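Local structure of ankyrin repeat domain protein (Legionella pneumophila subsp. pneumophila, 6MCA) at residues K83-G88 with L92-D97; N115-N120 with L147-D152; Y127-L130 with I136-L139; I187-V192 with Y234-R239. The protein is a Legionella effector with ankyrin repeats and a cysteine protease-like character that interacts with LARP7, a host component of the 7SK snRNP complex. One frame throughout, in Å; residues are numbered along the deposited sequence.

Contact 1 (K83-G88 with L92-D97); sequences KPDVTG and LHWAVD
Trp94 points the edge of its indole at the carboxylate of Asp85, and the two side chains cross at about a right angle. Trp94 NE1 donates to Asp85 OD2 at 2.9 Å. The oxygen lies in the indole plane, the carboxylate plane is turned 61° from it, and NE1 meets OD2 nearly along the C-O bond. An N-H...O angle of 141° marks the bond as noticeably bent. For Asp85, chi1 of 55° puts CG between N and the carbonyl carbon, and the turn about CB-CG leaves OD1 facing Thr87. There OD1 accepts from Thr87 N at 2.9 Å, forming an Asx turn, and from Thr87 OG1 on its syn lone pair. These two bonds probably help fix the rotation of the carboxylate whose other oxygen accepts from Trp94. A type I turn from Asp85 to Gly88 completes the loop tip. His93 comes no closer to Gly88 than 4.1 Å, from ND1 to the carbonyl O; that nitrogen is hydrogen-bonded to Thr90 OG1, a pairing familiar from the TPLH signature of ankyrin repeats. Beyond the contact, Trp94 packs on Ile60, Ala63 and Ile64 of helix 58-65, while Leu92 and Ala95 face helix 101-109.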
loop_
_atom_site.group_PDB
_atom_site.type_symbol
_atom_site.label_atom_id
_atom_site.label_comp_id
_atom_site.label_asym_id
_atom_site.label_seq_id
_atom_site.Cartn_x
_atom_site.Cartn_y
_atom_site.Cartn_z
ATOM N N LYS A 83 -9.597 -16.341 14.925
ATOM C CA LYS A 83 -9.642 -15.156 15.776
ATOM C C LYS A 83 -8.535 -14.188 15.382
ATOM O O LYS A 83 -7.355 -14.563 15.410
ATOM C CB LYS A 83 -9.509 -15.530 17.249
ATOM C CG LYS A 83 -9.574 -14.324 18.171
ATOM C CD LYS A 83 -9.600 -14.720 19.634
ATOM C CE LYS A 83 -9.715 -13.489 20.520
ATOM N NZ LYS A 83 -9.762 -13.837 21.965
ATOM N N PRO A 84 -8.856 -12.951 15.012
ATOM C CA PRO A 84 -7.814 -12.019 14.573
ATOM C C PRO A 84 -7.329 -11.111 15.689
ATOM O O PRO A 84 -7.863 -11.138 16.802
ATOM C CB PRO A 84 -8.527 -11.217 13.482
ATOM C CG PRO A 84 -9.941 -11.122 14.003
ATOM C CD PRO A 84 -10.205 -12.401 14.792
ATOM N N ASP A 85 -6.315 -10.302 15.399
ATOM C CA ASP A 85 -5.919 -9.225 16.295
ATOM C C ASP A 85 -6.818 -8.019 16.021
ATOM O O ASP A 85 -7.797 -8.105 15.273
ATOM C CB ASP A 85 -4.432 -8.915 16.133
ATOM C CG ASP A 85 -4.052 -8.596 14.701
ATOM O OD1 ASP A 85 -4.368 -7.482 14.236
ATOM O OD2 ASP A 85 -3.431 -9.455 14.041
ATOM N N VAL A 86 -6.494 -6.872 16.623
ATOM C CA VAL A 86 -7.369 -5.705 16.518
ATOM C C VAL A 86 -7.457 -5.206 15.079
ATOM O O VAL A 86 -8.468 -4.615 14.681
ATOM C CB VAL A 86 -6.891 -4.598 17.481
ATOM C CG1 VAL A 86 -5.530 -4.068 17.061
ATOM C CG2 VAL A 86 -7.916 -3.472 17.563
ATOM N N THR A 87 -6.422 -5.449 14.273
ATOM C CA THR A 87 -6.419 -4.996 12.887
ATOM C C THR A 87 -7.220 -5.901 11.960
ATOM O O THR A 87 -7.432 -5.535 10.799
ATOM C CB THR A 87 -4.984 -4.887 12.365
ATOM O OG1 THR A 87 -4.481 -6.197 12.070
ATOM C CG2 THR A 87 -4.088 -4.229 13.404
ATOM N N GLY A 88 -7.668 -7.060 12.436
ATOM C CA GLY A 88 -8.394 -7.996 11.608
ATOM C C GLY A 88 -7.544 -9.052 10.937
ATOM O O GLY A 88 -8.074 -9.831 10.134
ATOM N N LEU A 92 -4.270 -16.935 9.489
ATOM C CA LEU A 92 -3.975 -17.204 8.087
ATOM C C LEU A 92 -3.331 -15.996 7.417
ATOM O O LEU A 92 -2.420 -16.150 6.597
ATOM C CB LEU A 92 -5.249 -17.613 7.349
ATOM C CG LEU A 92 -5.042 -18.162 5.937
ATOM C CD1 LEU A 92 -4.179 -19.414 5.974
ATOM C CD2 LEU A 92 -6.378 -18.449 5.276
ATOM N N HIS A 93 -3.797 -14.788 7.750
ATOM C CA HIS A 93 -3.156 -13.576 7.248
ATOM C C HIS A 93 -1.677 -13.556 7.606
ATOM O O HIS A 93 -0.822 -13.267 6.760
ATOM C CB HIS A 93 -3.852 -12.337 7.816
ATOM C CG HIS A 93 -5.051 -11.895 7.038
ATOM N ND1 HIS A 93 -6.334 -12.268 7.374
ATOM C CD2 HIS A 93 -5.164 -11.094 5.950
ATOM C CE1 HIS A 93 -7.186 -11.723 6.523
ATOM N NE2 HIS A 93 -6.502 -11.007 5.649
ATOM N N TRP A 94 -1.355 -13.871 8.862
ATOM C CA TRP A 94 0.033 -13.826 9.310
ATOM C C TRP A 94 0.867 -14.911 8.645
ATOM O O TRP A 94 2.024 -14.673 8.277
ATOM C CB TRP A 94 0.094 -13.955 10.831
ATOM C CG TRP A 94 -0.471 -12.766 11.537
ATOM C CD1 TRP A 94 -1.699 -12.666 12.121
ATOM C CD2 TRP A 94 0.166 -11.499 11.724
ATOM N NE1 TRP A 94 -1.863 -11.417 12.666
ATOM C CE2 TRP A 94 -0.732 -10.680 12.435
ATOM C CE3 TRP A 94 1.413 -10.977 11.361
ATOM C CZ2 TRP A 94 -0.425 -9.369 12.790
ATOM C CZ3 TRP A 94 1.715 -9.675 11.715
ATOM C CH2 TRP A 94 0.800 -8.886 12.422
ATOM N N ALA A 95 0.302 -16.110 8.486
ATOM C CA ALA A 95 1.038 -17.184 7.827
ATOM C C ALA A 95 1.301 -16.855 6.364
ATOM O O ALA A 95 2.385 -17.138 5.839
ATOM C CB ALA A 95 0.271 -18.499 7.949
ATOM N N VAL A 96 0.325 -16.243 5.691
ATOM C CA VAL A 96 0.459 -15.965 4.266
ATOM C C VAL A 96 1.413 -14.800 4.032
ATOM O O VAL A 96 2.247 -14.839 3.118
ATOM C CB VAL A 96 -0.930 -15.709 3.653
ATOM C CG1 VAL A 96 -0.809 -14.968 2.340
ATOM C CG2 VAL A 96 -1.668 -17.025 3.460
ATOM N N ASP A 97 1.318 -13.750 4.854
ATOM C CA ASP A 97 2.253 -12.637 4.737
ATOM C C ASP A 97 3.694 -13.071 4.980
ATOM O O ASP A 97 4.620 -12.407 4.500
ATOM C CB ASP A 97 1.869 -11.518 5.709
ATOM C CG ASP A 97 0.483 -10.961 5.439
ATOM O OD1 ASP A 97 -0.149 -11.384 4.447
ATOM O OD2 ASP A 97 0.022 -10.102 6.221
#

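Contact 2 (N115-N120 with L147-D152); sequences NAYTRN and LDFALD
Tyr117 and Phe149 meet in an offset edge-to-face pair that joins a loop between ankyrin helices to helix 147-162. The ring planes stand at 85° with centroids 5.5 Å apart, and it is the edge of Phe149 that is turned toward the face of Tyr117. Followed outward, Tyr117 begins to touch at once: its CB lies 3.8 Å from Phe149 CE2, and CZ of the same phenyl ring is only slightly farther. The next atom, CG, sits almost astride that edge, about equally far from CE2 and CZ. CD1 then makes the closest approach, 3.6 Å to Phe149 CE2. From there the outer ring and OH lead away from the phenyl group, and OH touches nothing of 147-152, so the contact is confined to the root of the tyrosine and one flank of its ring, which is what gives the pair its offset. A chi1 of 48° tucks the tyrosine ring in over its own backbone, whereas Phe149 swings CG opposite its backbone N (chi1 -170°) and reaches out from the helix to meet it. Both aromatic side chains also rest on Ile179, so the small two-stranded sheet that contains 178-182 joins the same apolar patch. Asn115 adds a polar tie, bonded through OD1 to Lys146 N and through ND2 to Gly144 O. Its carbonyl contributes more loosely: Asn115 O lies near the plane of the phenyl ring, 4.3 Å from Phe149 CE2.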
loop_
_atom_site.group_PDB
_atom_site.type_symbol
_atom_site.label_atom_id
_atom_site.label_comp_id
_atom_site.label_asym_id
_atom_site.label_seq_id
_atom_site.Cartn_x
_atom_site.Cartn_y
_atom_site.Cartn_z
ATOM N N ASN A 115 -10.896 -16.529 2.747
ATOM C CA ASN A 115 -11.390 -15.261 2.223
ATOM C C ASN A 115 -11.584 -14.223 3.322
ATOM O O ASN A 115 -12.308 -13.243 3.123
ATOM C CB ASN A 115 -12.695 -15.471 1.454
ATOM C CG ASN A 115 -12.493 -16.260 0.176
ATOM O OD1 ASN A 115 -11.939 -15.752 -0.799
ATOM N ND2 ASN A 115 -12.945 -17.509 0.173
ATOM N N ALA A 116 -10.958 -14.420 4.479
ATOM C CA ALA A 116 -11.034 -13.431 5.542
ATOM C C ALA A 116 -10.318 -12.154 5.121
ATOM O O ALA A 116 -9.294 -12.194 4.434
ATOM C CB ALA A 116 -10.418 -13.979 6.829
ATOM N N TYR A 117 -10.871 -11.014 5.524
ATOM C CA TYR A 117 -10.275 -9.722 5.224
ATOM C C TYR A 117 -10.113 -8.927 6.512
ATOM O O TYR A 117 -10.819 -9.145 7.499
ATOM C CB TYR A 117 -11.106 -8.925 4.204
ATOM C CG TYR A 117 -12.590 -8.857 4.491
ATOM C CD1 TYR A 117 -13.433 -9.909 4.154
ATOM C CD2 TYR A 117 -13.150 -7.733 5.082
ATOM C CE1 TYR A 117 -14.792 -9.845 4.409
ATOM C CE2 TYR A 117 -14.505 -7.660 5.340
ATOM C CZ TYR A 117 -15.322 -8.719 5.001
ATOM O OH TYR A 117 -16.672 -8.651 5.256
ATOM N N THR A 118 -9.159 -8.001 6.485
ATOM C CA THR A 118 -8.815 -7.219 7.661
ATOM C C THR A 118 -9.781 -6.048 7.828
ATOM O O THR A 118 -10.755 -5.892 7.084
ATOM C CB THR A 118 -7.374 -6.727 7.566
ATOM O OG1 THR A 118 -7.269 -5.760 6.514
ATOM C CG2 THR A 118 -6.434 -7.887 7.277
ATOM N N ARG A 119 -9.493 -5.207 8.826
ATOM C CA ARG A 119 -10.356 -4.073 9.138
ATOM C C ARG A 119 -10.495 -3.121 7.956
ATOM O O ARG A 119 -11.550 -2.499 7.783
ATOM C CB ARG A 119 -9.806 -3.337 10.361
ATOM C CG ARG A 119 -10.601 -2.124 10.804
ATOM C CD ARG A 119 -9.971 -1.514 12.045
ATOM N NE ARG A 119 -8.532 -1.329 11.874
ATOM C CZ ARG A 119 -7.676 -1.151 12.875
ATOM N NH1 ARG A 119 -8.110 -1.134 14.128
ATOM N NH2 ARG A 119 -6.383 -0.991 12.623
ATOM N N ASN A 120 -9.456 -3.000 7.134
ATOM C CA ASN A 120 -9.490 -2.149 5.952
ATOM C C ASN A 120 -10.064 -2.851 4.730
ATOM O O ASN A 120 -10.170 -2.228 3.669
ATOM C CB ASN A 120 -8.082 -1.638 5.631
ATOM C CG ASN A 120 -7.515 -0.761 6.728
ATOM O OD1 ASN A 120 -8.249 -0.043 7.407
ATOM N ND2 ASN A 120 -6.202 -0.817 6.909
ATOM N N LEU A 147 -10.027 -14.839 -6.162
ATOM C CA LEU A 147 -9.022 -13.874 -6.600
ATOM C C LEU A 147 -9.622 -12.500 -6.881
ATOM O O LEU A 147 -8.935 -11.479 -6.721
ATOM C CB LEU A 147 -8.313 -14.407 -7.846
ATOM C CG LEU A 147 -7.174 -13.580 -8.444
ATOM C CD1 LEU A 147 -6.080 -13.372 -7.419
ATOM C CD2 LEU A 147 -6.622 -14.254 -9.690
ATOM N N ASP A 148 -10.890 -12.453 -7.299
ATOM C CA ASP A 148 -11.493 -11.183 -7.694
ATOM C C ASP A 148 -11.550 -10.199 -6.534
ATOM O O ASP A 148 -11.409 -8.991 -6.746
ATOM C CB ASP A 148 -12.892 -11.419 -8.262
ATOM C CG ASP A 148 -12.861 -11.949 -9.682
ATOM O OD1 ASP A 148 -11.885 -11.655 -10.406
ATOM O OD2 ASP A 148 -13.811 -12.659 -10.075
ATOM N N PHE A 149 -11.747 -10.689 -5.309
ATOM C CA PHE A 149 -11.745 -9.810 -4.143
ATOM C C PHE A 149 -10.412 -9.079 -4.011
ATOM O O PHE A 149 -10.371 -7.848 -3.873
ATOM C CB PHE A 149 -12.050 -10.629 -2.887
ATOM C CG PHE A 149 -12.318 -9.803 -1.661
ATOM C CD1 PHE A 149 -12.649 -8.462 -1.759
ATOM C CD2 PHE A 149 -12.245 -10.379 -0.403
ATOM C CE1 PHE A 149 -12.894 -7.711 -0.625
ATOM C CE2 PHE A 149 -12.488 -9.635 0.732
ATOM C CZ PHE A 149 -12.814 -8.299 0.621
ATOM N N ALA A 150 -9.307 -9.827 -4.055
ATOM C CA ALA A 150 -7.986 -9.215 -3.939
ATOM C C ALA A 150 -7.723 -8.256 -5.092
ATOM O O ALA A 150 -7.225 -7.140 -4.885
ATOM C CB ALA A 150 -6.911 -10.301 -3.883
ATOM N N LEU A 151 -8.048 -8.676 -6.319
ATOM C CA LEU A 151 -7.805 -7.814 -7.474
ATOM C C LEU A 151 -8.592 -6.514 -7.371
ATOM O O LEU A 151 -8.057 -5.432 -7.644
ATOM C CB LEU A 151 -8.152 -8.551 -8.767
ATOM C CG LEU A 151 -7.271 -9.747 -9.135
ATOM C CD1 LEU A 151 -7.628 -10.265 -10.520
ATOM C CD2 LEU A 151 -5.798 -9.380 -9.056
ATOM N N ASP A 152 -9.862 -6.596 -6.965
ATOM C CA ASP A 152 -10.691 -5.402 -6.864
ATOM C C ASP A 152 -10.207 -4.485 -5.750
ATOM O O ASP A 152 -10.199 -3.261 -5.915
ATOM C CB ASP A 152 -12.152 -5.790 -6.642
ATOM C CG ASP A 152 -12.746 -6.522 -7.829
ATOM O OD1 ASP A 152 -12.221 -6.362 -8.953
ATOM O OD2 ASP A 152 -13.737 -7.259 -7.640
#

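Contact 3 (Y127-L130 with I136-L139); sequences YPVL and IKQL
Pro128 and Lys137 bring their CA atoms to 6.4 Å, a close approach for two consecutive helices, 126-131 and 134-142, linked by a very short turn. At the closest point the first helix presents the flank of the proline ring. Pro128 CB meets Ile136 CG2 at 3.6 Å; the same CB lies 3.8 Å from Lys137 CG, so a single proline carbon is shared by two successive residues of the second helix. Lys137 then reaches across to Val129, its CD 3.5 Å from Val129 CG2, the two side chains crossing at about a right angle. The lysine does not extend straight: bends at chi2, chi3 (-57°) and chi4 (-61°) fold the chain so that its methylenes lie on the helix while the amine curls back. That amine forms a salt bridge with Asp134. A water donates to Val129 O at 2.8 Å and accepts only weakly from Lys137 NZ, 3.4 Å away, giving a loose polar bridge beside the apolar contact. The pair is packed among its neighbours: Ile136 and Leu139 on helix 101-109, Val129 on helix 147-162, Leu130 on helices 147-162 and 188-202.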
loop_
_atom_site.group_PDB
_atom_site.type_symbol
_atom_site.label_atom_id
_atom_site.label_comp_id
_atom_site.label_asym_id
_atom_site.label_seq_id
_atom_site.Cartn_x
_atom_site.Cartn_y
_atom_site.Cartn_z
ATOM N N TYR A 127 -1.561 -9.679 -0.513
ATOM C CA TYR A 127 -0.107 -9.564 -0.486
ATOM C C TYR A 127 0.572 -10.626 -1.350
ATOM O O TYR A 127 1.530 -10.297 -2.061
ATOM C CB TYR A 127 0.409 -9.616 0.955
ATOM C CG TYR A 127 0.264 -8.296 1.675
ATOM C CD1 TYR A 127 0.965 -7.174 1.254
ATOM C CD2 TYR A 127 -0.586 -8.167 2.767
ATOM C CE1 TYR A 127 0.832 -5.962 1.903
ATOM C CE2 TYR A 127 -0.726 -6.957 3.423
ATOM C CZ TYR A 127 -0.015 -5.859 2.986
ATOM O OH TYR A 127 -0.151 -4.654 3.636
ATOM N N PRO A 128 0.143 -11.895 -1.328
ATOM C CA PRO A 128 0.723 -12.852 -2.285
ATOM C C PRO A 128 0.478 -12.474 -3.736
ATOM O O PRO A 128 1.335 -12.741 -4.587
ATOM C CB PRO A 128 0.045 -14.182 -1.921
ATOM C CG PRO A 128 -1.103 -13.826 -1.048
ATOM C CD PRO A 128 -0.702 -12.583 -0.336
ATOM N N VAL A 129 -0.666 -11.861 -4.046
ATOM C CA VAL A 129 -0.906 -11.386 -5.406
ATOM C C VAL A 129 0.074 -10.275 -5.758
ATOM O O VAL A 129 0.668 -10.267 -6.844
ATOM C CB VAL A 129 -2.366 -10.922 -5.562
ATOM C CG1 VAL A 129 -2.527 -10.077 -6.817
ATOM C CG2 VAL A 129 -3.297 -12.112 -5.611
ATOM N N LEU A 130 0.266 -9.326 -4.840
ATOM C CA LEU A 130 1.158 -8.203 -5.113
ATOM C C LEU A 130 2.616 -8.637 -5.192
ATOM O O LEU A 130 3.414 -7.997 -5.887
ATOM C CB LEU A 130 0.986 -7.127 -4.043
ATOM C CG LEU A 130 -0.329 -6.355 -4.105
ATOM C CD1 LEU A 130 -0.533 -5.547 -2.834
ATOM C CD2 LEU A 130 -0.362 -5.464 -5.338
ATOM N N ILE A 136 1.780 -20.177 -2.788
ATOM C CA ILE A 136 0.800 -19.911 -1.740
ATOM C C ILE A 136 -0.522 -19.454 -2.346
ATOM O O ILE A 136 -1.596 -19.751 -1.804
ATOM C CB ILE A 136 1.373 -18.896 -0.729
ATOM C CG1 ILE A 136 0.719 -19.072 0.643
ATOM C CG2 ILE A 136 1.223 -17.467 -1.224
ATOM C CD1 ILE A 136 1.594 -18.619 1.790
ATOM N N LYS A 137 -0.477 -18.772 -3.494
ATOM C CA LYS A 137 -1.710 -18.404 -4.183
ATOM C C LYS A 137 -2.479 -19.640 -4.627
ATOM O O LYS A 137 -3.703 -19.704 -4.479
ATOM C CB LYS A 137 -1.401 -17.513 -5.385
ATOM C CG LYS A 137 -1.117 -16.063 -5.040
ATOM C CD LYS A 137 -1.556 -15.144 -6.167
ATOM C CE LYS A 137 -0.877 -15.501 -7.479
ATOM N NZ LYS A 137 0.602 -15.385 -7.388
ATOM N N GLN A 138 -1.777 -20.636 -5.172
ATOM C CA GLN A 138 -2.449 -21.854 -5.611
ATOM C C GLN A 138 -2.949 -22.665 -4.423
ATOM O O GLN A 138 -4.020 -23.281 -4.492
ATOM C CB GLN A 138 -1.507 -22.688 -6.478
ATOM C CG GLN A 138 -1.237 -22.075 -7.840
ATOM C CD GLN A 138 -0.095 -22.751 -8.569
ATOM O OE1 GLN A 138 0.563 -23.639 -8.028
ATOM N NE2 GLN A 138 0.148 -22.329 -9.804
ATOM N N LEU A 139 -2.188 -22.677 -3.326
ATOM C CA LEU A 139 -2.663 -23.335 -2.112
ATOM C C LEU A 139 -3.952 -22.692 -1.612
ATOM O O LEU A 139 -4.878 -23.391 -1.185
ATOM C CB LEU A 139 -1.583 -23.290 -1.030
ATOM C CG LEU A 139 -1.939 -23.901 0.329
ATOM C CD1 LEU A 139 -2.518 -25.302 0.170
ATOM C CD2 LEU A 139 -0.723 -23.919 1.242
HETATM O O HOH W 1 0.623 -12.270 -8.780
#

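Contact 4 (I187-V192 with Y234-R239); sequences ILEFTV and YQHHPR
The imidazole of His236 takes Glu189 at its edge, and no atom of residues 187-192 lies over either of its faces. Glu189 OE2 sits near the ring plane in front of NE2, and the carboxylate is turned only 26° from the imidazole, so the two flat groups are not far from coplanar. Trp94 forms an edge-to-face pair with His236. His236 NE2 donates to Glu189 OE2 with an N-H...O angle of 156°, but the modelled separation of 2.4 Å is too short to be trusted in detail. The side chains arrive from opposite directions; that of Glu189 is extended beyond CG (chi2 -169°), which carries its carboxylate clear of the helix. At the helix start, Ile187, in the N-cap position, has its carbonyl O taken by Thr191 N at 2.9 Å and by Thr191 OG1 at 2.7 Å. These two donors reach Ile187 O from opposite faces of its carbonyl plane. On the other side, the next ring along is also met in its plane, His237 ND1 accepting from Arg239 N at 3.1 Å. Glu189 also has a long, weak ion pair with Arg89 and packs against Tyr127. A tartrate, probably from the crystallisation liquor, lies nearby; such molecules often mark pockets. The pair is best described as a His-carboxylate hydrogen bond, its exact length in doubt, joining helix 188-202 to the loop after helix 215-233 beside the ankyrin repeats.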
loop_
_atom_site.group_PDB
_atom_site.type_symbol
_atom_site.label_atom_id
_atom_site.label_comp_id
_atom_site.label_asym_id
_atom_site.label_seq_id
_atom_site.Cartn_x
_atom_site.Cartn_y
_atom_site.Cartn_z
ATOM N N ILE A 187 -1.936 2.707 3.739
ATOM C CA ILE A 187 -1.376 1.480 4.295
ATOM C C ILE A 187 0.047 1.349 3.771
ATOM O O ILE A 187 0.257 1.274 2.554
ATOM C CB ILE A 187 -2.211 0.243 3.927
ATOM C CG1 ILE A 187 -3.688 0.483 4.248
ATOM C CG2 ILE A 187 -1.696 -0.984 4.662
ATOM C CD1 ILE A 187 -4.623 -0.538 3.640
ATOM N N LEU A 188 1.019 1.310 4.684
ATOM C CA LEU A 188 2.420 1.453 4.292
ATOM C C LEU A 188 2.929 0.222 3.549
ATOM O O LEU A 188 3.488 0.337 2.452
ATOM C CB LEU A 188 3.279 1.736 5.524
ATOM C CG LEU A 188 4.764 1.992 5.264
ATOM C CD1 LEU A 188 4.948 3.164 4.313
ATOM C CD2 LEU A 188 5.501 2.238 6.570
ATOM N N GLU A 189 2.768 -0.964 4.142
ATOM C CA GLU A 189 3.260 -2.183 3.503
ATOM C C GLU A 189 2.551 -2.432 2.178
ATOM O O GLU A 189 3.185 -2.811 1.180
ATOM C CB GLU A 189 3.078 -3.373 4.445
ATOM C CG GLU A 189 3.624 -3.139 5.846
ATOM C CD GLU A 189 3.683 -4.410 6.673
ATOM O OE1 GLU A 189 4.471 -5.313 6.324
ATOM O OE2 GLU A 189 2.941 -4.503 7.674
ATOM N N PHE A 190 1.232 -2.224 2.154
ATOM C CA PHE A 190 0.487 -2.302 0.905
ATOM C C PHE A 190 1.046 -1.332 -0.126
ATOM O O PHE A 190 1.192 -1.683 -1.301
ATOM C CB PHE A 190 -0.994 -2.018 1.162
ATOM C CG PHE A 190 -1.813 -1.860 -0.089
ATOM C CD1 PHE A 190 -2.308 -2.971 -0.753
ATOM C CD2 PHE A 190 -2.093 -0.601 -0.598
ATOM C CE1 PHE A 190 -3.065 -2.832 -1.901
ATOM C CE2 PHE A 190 -2.846 -0.456 -1.747
ATOM C CZ PHE A 190 -3.334 -1.573 -2.399
ATOM N N THR A 191 1.364 -0.106 0.299
ATOM C CA THR A 191 1.880 0.890 -0.633
ATOM C C THR A 191 3.229 0.468 -1.204
ATOM O O THR A 191 3.465 0.596 -2.410
ATOM C CB THR A 191 1.989 2.252 0.055
ATOM O OG1 THR A 191 0.676 2.749 0.342
ATOM C CG2 THR A 191 2.709 3.250 -0.837
ATOM N N VAL A 192 4.123 -0.043 -0.356
ATOM C CA VAL A 192 5.428 -0.495 -0.835
ATOM C C VAL A 192 5.261 -1.614 -1.857
ATOM O O VAL A 192 5.870 -1.596 -2.939
ATOM C CB VAL A 192 6.308 -0.939 0.348
ATOM C CG1 VAL A 192 7.634 -1.489 -0.150
ATOM C CG2 VAL A 192 6.535 0.221 1.306
ATOM N N TYR A 234 9.306 -6.884 9.965
ATOM C CA TYR A 234 9.884 -7.070 11.290
ATOM C C TYR A 234 9.305 -6.104 12.314
ATOM O O TYR A 234 9.431 -6.350 13.518
ATOM C CB TYR A 234 11.404 -6.907 11.234
ATOM C CG TYR A 234 12.107 -7.917 10.355
ATOM C CD1 TYR A 234 11.505 -9.127 10.030
ATOM C CD2 TYR A 234 13.374 -7.662 9.849
ATOM C CE1 TYR A 234 12.144 -10.051 9.226
ATOM C CE2 TYR A 234 14.022 -8.580 9.045
ATOM C CZ TYR A 234 13.403 -9.772 8.737
ATOM O OH TYR A 234 14.044 -10.689 7.936
ATOM N N GLN A 235 8.673 -5.013 11.869
ATOM C CA GLN A 235 8.039 -4.101 12.811
ATOM C C GLN A 235 6.888 -4.761 13.558
ATOM O O GLN A 235 6.547 -4.320 14.660
ATOM C CB GLN A 235 7.543 -2.849 12.087
ATOM C CG GLN A 235 8.658 -1.946 11.583
ATOM C CD GLN A 235 8.140 -0.637 11.019
ATOM O OE1 GLN A 235 7.020 -0.564 10.515
ATOM N NE2 GLN A 235 8.956 0.407 11.103
ATOM N N HIS A 236 6.288 -5.810 12.988
ATOM C CA HIS A 236 5.199 -6.505 13.662
ATOM C C HIS A 236 5.692 -7.530 14.672
ATOM O O HIS A 236 4.911 -7.959 15.529
ATOM C CB HIS A 236 4.297 -7.196 12.637
ATOM C CG HIS A 236 3.599 -6.251 11.710
ATOM N ND1 HIS A 236 2.493 -5.519 12.087
ATOM C CD2 HIS A 236 3.846 -5.921 10.421
ATOM C CE1 HIS A 236 2.091 -4.778 11.072
ATOM N NE2 HIS A 236 2.895 -5.002 10.048
ATOM N N HIS A 237 6.954 -7.930 14.593
ATOM C CA HIS A 237 7.469 -8.959 15.486
ATOM C C HIS A 237 7.491 -8.444 16.922
ATOM O O HIS A 237 7.939 -7.317 17.165
ATOM C CB HIS A 237 8.867 -9.390 15.056
ATOM C CG HIS A 237 9.255 -10.751 15.542
ATOM N ND1 HIS A 237 9.515 -11.022 16.868
ATOM C CD2 HIS A 237 9.421 -11.921 14.880
ATOM C CE1 HIS A 237 9.827 -12.298 17.002
ATOM N NE2 HIS A 237 9.779 -12.866 15.810
ATOM N N PRO A 238 7.016 -9.227 17.894
ATOM C CA PRO A 238 6.985 -8.738 19.281
ATOM C C PRO A 238 8.357 -8.583 19.916
ATOM O O PRO A 238 8.492 -7.792 20.858
ATOM C CB PRO A 238 6.153 -9.803 20.010
ATOM C CG PRO A 238 6.279 -11.027 19.164
ATOM C CD PRO A 238 6.375 -10.545 17.751
ATOM N N ARG A 239 9.377 -9.301 19.438
ATOM C CA ARG A 239 10.701 -9.233 20.058
ATOM C C ARG A 239 11.729 -9.704 19.027
ATOM O O ARG A 239 11.846 -10.905 18.774
ATOM C CB ARG A 239 10.754 -10.076 21.323
ATOM C CG ARG A 239 12.141 -10.225 21.929
ATOM C CD ARG A 239 12.167 -11.341 22.962
ATOM N NE ARG A 239 11.122 -11.172 23.969
ATOM C CZ ARG A 239 10.748 -12.115 24.827
ATOM N NH1 ARG A 239 9.787 -11.868 25.707
ATOM N NH2 ARG A 239 11.330 -13.307 24.804
#

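In the fold
From the N terminus, contact 1 comes first and closes the shortest loop, tying 83-88 to the helix that starts three residues later. Contact 2 spans a longer excursion, from 115-120 to 147-152, and within it lies contact 3, which joins the two helices in between. Contact 4 begins only after contact 2 has closed and bridges 41 residues; none of the four cross. In space they are continuous: Thr87 O probably bonds to Arg119 N between contacts 1 and 2, Val96 packs on Pro128 between contacts 1 and 3, and Leu147 rests on Val129 between contacts 2 and 3. Tyr127 packs on Glu189, and Trp94 on His236, tying contacts 3 and 1 to contact 4.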